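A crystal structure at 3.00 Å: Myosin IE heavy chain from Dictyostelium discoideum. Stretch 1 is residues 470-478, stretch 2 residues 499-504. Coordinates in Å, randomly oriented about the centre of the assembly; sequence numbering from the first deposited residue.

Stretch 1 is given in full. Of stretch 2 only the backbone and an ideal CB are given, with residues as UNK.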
# COMPACT_ATOMS: atom_id res chain seq x y z
N ASP A 470 -3.92 -4.09 -28.60
CA ASP A 470 -3.98 -2.94 -27.70
C ASP A 470 -4.86 -1.85 -28.30
O ASP A 470 -5.72 -1.29 -27.62
CB ASP A 470 -2.58 -2.38 -27.48
CG ASP A 470 -1.70 -3.31 -26.67
OD1 ASP A 470 -0.46 -3.18 -26.77
OD2 ASP A 470 -2.24 -4.16 -25.92
N GLN A 471 -4.64 -1.57 -29.58
CA GLN A 471 -5.38 -0.54 -30.30
C GLN A 471 -6.89 -0.80 -30.37
O GLN A 471 -7.68 0.10 -30.09
CB GLN A 471 -4.83 -0.39 -31.71
CG GLN A 471 -5.30 0.87 -32.42
CD GLN A 471 -4.98 2.13 -31.63
OE1 GLN A 471 -3.86 2.31 -31.12
NE2 GLN A 471 -5.96 3.03 -31.55
N THR A 472 -7.28 -2.00 -30.77
CA THR A 472 -8.70 -2.34 -30.88
C THR A 472 -9.38 -2.21 -29.53
O THR A 472 -10.58 -1.93 -29.45
CB THR A 472 -8.94 -3.79 -31.42
OG1 THR A 472 -8.73 -4.75 -30.37
CG2 THR A 472 -7.98 -4.10 -32.57
N PHE A 473 -8.61 -2.43 -28.46
CA PHE A 473 -9.12 -2.32 -27.10
C PHE A 473 -9.38 -0.86 -26.77
O PHE A 473 -10.40 -0.52 -26.17
CB PHE A 473 -8.10 -2.88 -26.10
CG PHE A 473 -8.33 -2.44 -24.68
CD1 PHE A 473 -9.52 -2.72 -24.03
CD2 PHE A 473 -7.35 -1.73 -23.99
CE1 PHE A 473 -9.74 -2.30 -22.72
CE2 PHE A 473 -7.56 -1.31 -22.68
CZ PHE A 473 -8.76 -1.60 -22.05
N LEU A 474 -8.46 0.01 -27.16
CA LEU A 474 -8.62 1.43 -26.90
C LEU A 474 -9.93 1.91 -27.51
O LEU A 474 -10.65 2.73 -26.92
CB LEU A 474 -7.42 2.21 -27.46
CG LEU A 474 -7.41 3.73 -27.27
CD1 LEU A 474 -7.73 4.08 -25.84
CD2 LEU A 474 -6.06 4.29 -27.67
N ASP A 475 -10.25 1.40 -28.69
CA ASP A 475 -11.47 1.79 -29.39
C ASP A 475 -12.72 1.40 -28.62
O ASP A 475 -13.69 2.15 -28.58
CB ASP A 475 -11.51 1.16 -30.79
CG ASP A 475 -10.17 1.27 -31.52
OD1 ASP A 475 -9.62 2.39 -31.63
OD2 ASP A 475 -9.68 0.22 -31.99
N SER A 476 -12.68 0.22 -28.02
CA SER A 476 -13.81 -0.26 -27.24
C SER A 476 -14.09 0.78 -26.18
O SER A 476 -15.18 1.34 -26.11
CB SER A 476 -13.46 -1.58 -26.56
OG SER A 476 -12.78 -2.44 -27.45
N ILE A 477 -13.08 1.03 -25.35
CA ILE A 477 -13.19 2.00 -24.27
C ILE A 477 -13.70 3.34 -24.76
O ILE A 477 -14.67 3.86 -24.24
CB ILE A 477 -11.82 2.27 -23.63
CG1 ILE A 477 -11.00 1.00 -23.54
CG2 ILE A 477 -12.01 2.81 -22.23
CD1 ILE A 477 -9.59 1.27 -23.08
N CYS A 478 -13.02 3.88 -25.76
CA CYS A 478 -13.36 5.19 -26.31
C CYS A 478 -14.78 5.27 -26.83
O CYS A 478 -15.43 6.32 -26.71
CB CYS A 478 -12.37 5.57 -27.42
SG CYS A 478 -10.67 5.87 -26.84
N UNK A 499 -2.51 11.33 -26.14
CA UNK A 499 -1.82 10.72 -27.26
C UNK A 499 -2.75 9.86 -28.09
O UNK A 499 -3.91 9.66 -27.71
CB UNK A 499 -0.64 9.88 -26.76
N UNK A 500 -2.27 9.34 -29.22
CA UNK A 500 -3.09 8.49 -30.09
C UNK A 500 -3.27 7.07 -29.60
O UNK A 500 -4.17 6.36 -30.05
CB UNK A 500 -2.47 8.45 -31.49
N UNK A 501 -2.41 6.67 -28.68
CA UNK A 501 -2.47 5.33 -28.11
C UNK A 501 -2.79 5.42 -26.62
O UNK A 501 -2.58 4.47 -25.87
CB UNK A 501 -1.15 4.58 -28.34
N UNK A 502 -3.31 6.57 -26.20
CA UNK A 502 -3.62 6.79 -24.79
C UNK A 502 -5.08 7.10 -24.53
O UNK A 502 -5.90 7.14 -25.44
CB UNK A 502 -2.76 7.93 -24.25
N UNK A 503 -5.40 7.31 -23.26
CA UNK A 503 -6.74 7.69 -22.83
C UNK A 503 -6.62 8.34 -21.46
O UNK A 503 -5.85 7.90 -20.61
CB UNK A 503 -7.68 6.49 -22.79
N UNK A 504 -7.35 9.43 -21.28
CA UNK A 504 -7.34 10.20 -20.04
C UNK A 504 -8.36 9.67 -19.05
O UNK A 504 -9.48 9.35 -19.41
CB UNK A 504 -7.61 11.68 -20.33

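Stretch 1 is a helix that presents Gln471, Leu474 and, one turn on, Ile477 to its neighbour. Stretch 2 enters as a turn and becomes a strand from position 502, whose axis comes within 9.6 Å of the helix axis at an angle of 25°. No hydrogen bond links the two stretches, so the contact is one of packing.

Position 499 is out of reach of the helix, and its ideal CB has nothing of stretch 1 within 5.5 Å. The phi/psi of -57/174 is open to most residues, so neither backbone nor helix dictates a choice. The deposited residue is Gly499, whose O accepts a weak hydrogen bond from the N of residue 502 (3.5 Å), closing the turn.

At position 500 the CA-to-CB bond runs sideways and again finds no partner near the ideal CB. The backbone does the touching: the carbonyl O lies 3.7 Å from Leu474 CD2 and 4.1 Å from Gln471 NE2, too far in the latter case for a hydrogen bond. A small or polar side chain would do well here, and many others could be tolerated. Asp500 is deposited; its side chain comes no nearer than 6.3 Å, from Asp500 CB to Gln471 OE1, and its OD1 is hydrogen-bonded elsewhere in the structure.

Position 501 has the nearest CA atoms, its CA lying 6.9 Å from Gln471 CA. CA-to-CB points sideways, yet the ideal CB is 4.5 Å from Gln471 OE1 and 5.0 Å from Leu474 CD2, so it borders both a polar amide and a methyl. Ser, Thr, Val or Ala would suit this mixed setting. The residue is Thr501, with chi1 in p. Its CG2 comes 4.1 Å from Gln471 OE1, while OG1 is satisfied elsewhere in the structure. Its backbone matters too, since Leu474 CD2 packs 3.6 Å from Thr501 C.

At position 502 the strand begins and CA-to-CB points away from the helix, leaving stretch 1 no say over the side chain; small, polar and apolar residues all remain possible. Cys502 is found, with SG directed by chi1 in m. What the helix meets is the main chain: Leu474 CD1 sits 3.6 Å from Cys502 O.

Position 503 reverses the direction, as strand alternation predicts. Its CB points toward the helix, with the ideal CB 3.9 Å from Leu474 CD1 and 5.1 Å from Cys478 SG, and Ile477 lies within reach of a longer side chain. This apolar patch asks for Leu, Ile, Met, Val or an aromatic. Phe503 answers it, with chi1 in p: its CB packs 3.9 Å from Leu474 CD1, and the ring extends until CE1 lies 4.4 Å from Ile477 CD1. Both methyls meet the ring obliquely.

Position 504 is again out of reach, and its phi/psi of -88/136 is ordinary strand geometry, so polar, charged, beta-branched or apolar side chains would all fit. The deposited Arg504 comes no nearer than 9.2 Å, from Arg504 CB to Cys478 SG, with NH1 hydrogen-bonded elsewhere in the structure.

Stretch 2 (499-504) GDTCFR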
# COMPACT_ATOMS: atom_id res chain seq x y z
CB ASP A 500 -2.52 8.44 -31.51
CG ASP A 500 -2.83 9.68 -32.30
OD1 ASP A 500 -4.00 10.13 -32.25
OD2 ASP A 500 -1.92 10.20 -32.99
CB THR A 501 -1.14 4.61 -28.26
OG1 THR A 501 -0.14 5.31 -27.50
CG2 THR A 501 -0.73 4.57 -29.71
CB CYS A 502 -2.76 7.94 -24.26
SG CYS A 502 -0.99 7.87 -24.69
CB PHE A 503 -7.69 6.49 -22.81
CG PHE A 503 -7.52 5.57 -21.65
CD1 PHE A 503 -6.71 4.43 -21.75
CD2 PHE A 503 -8.21 5.79 -20.46
CE1 PHE A 503 -6.60 3.52 -20.68
CE2 PHE A 503 -8.10 4.88 -19.39
CZ PHE A 503 -7.29 3.74 -19.51
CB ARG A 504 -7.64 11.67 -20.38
CG ARG A 504 -8.01 12.57 -19.21
CD ARG A 504 -6.80 13.23 -18.60
NE ARG A 504 -5.94 13.92 -19.58
CZ ARG A 504 -6.34 14.87 -20.43
NH1 ARG A 504 -7.60 15.27 -20.46
NH2 ARG A 504 -5.46 15.43 -21.26
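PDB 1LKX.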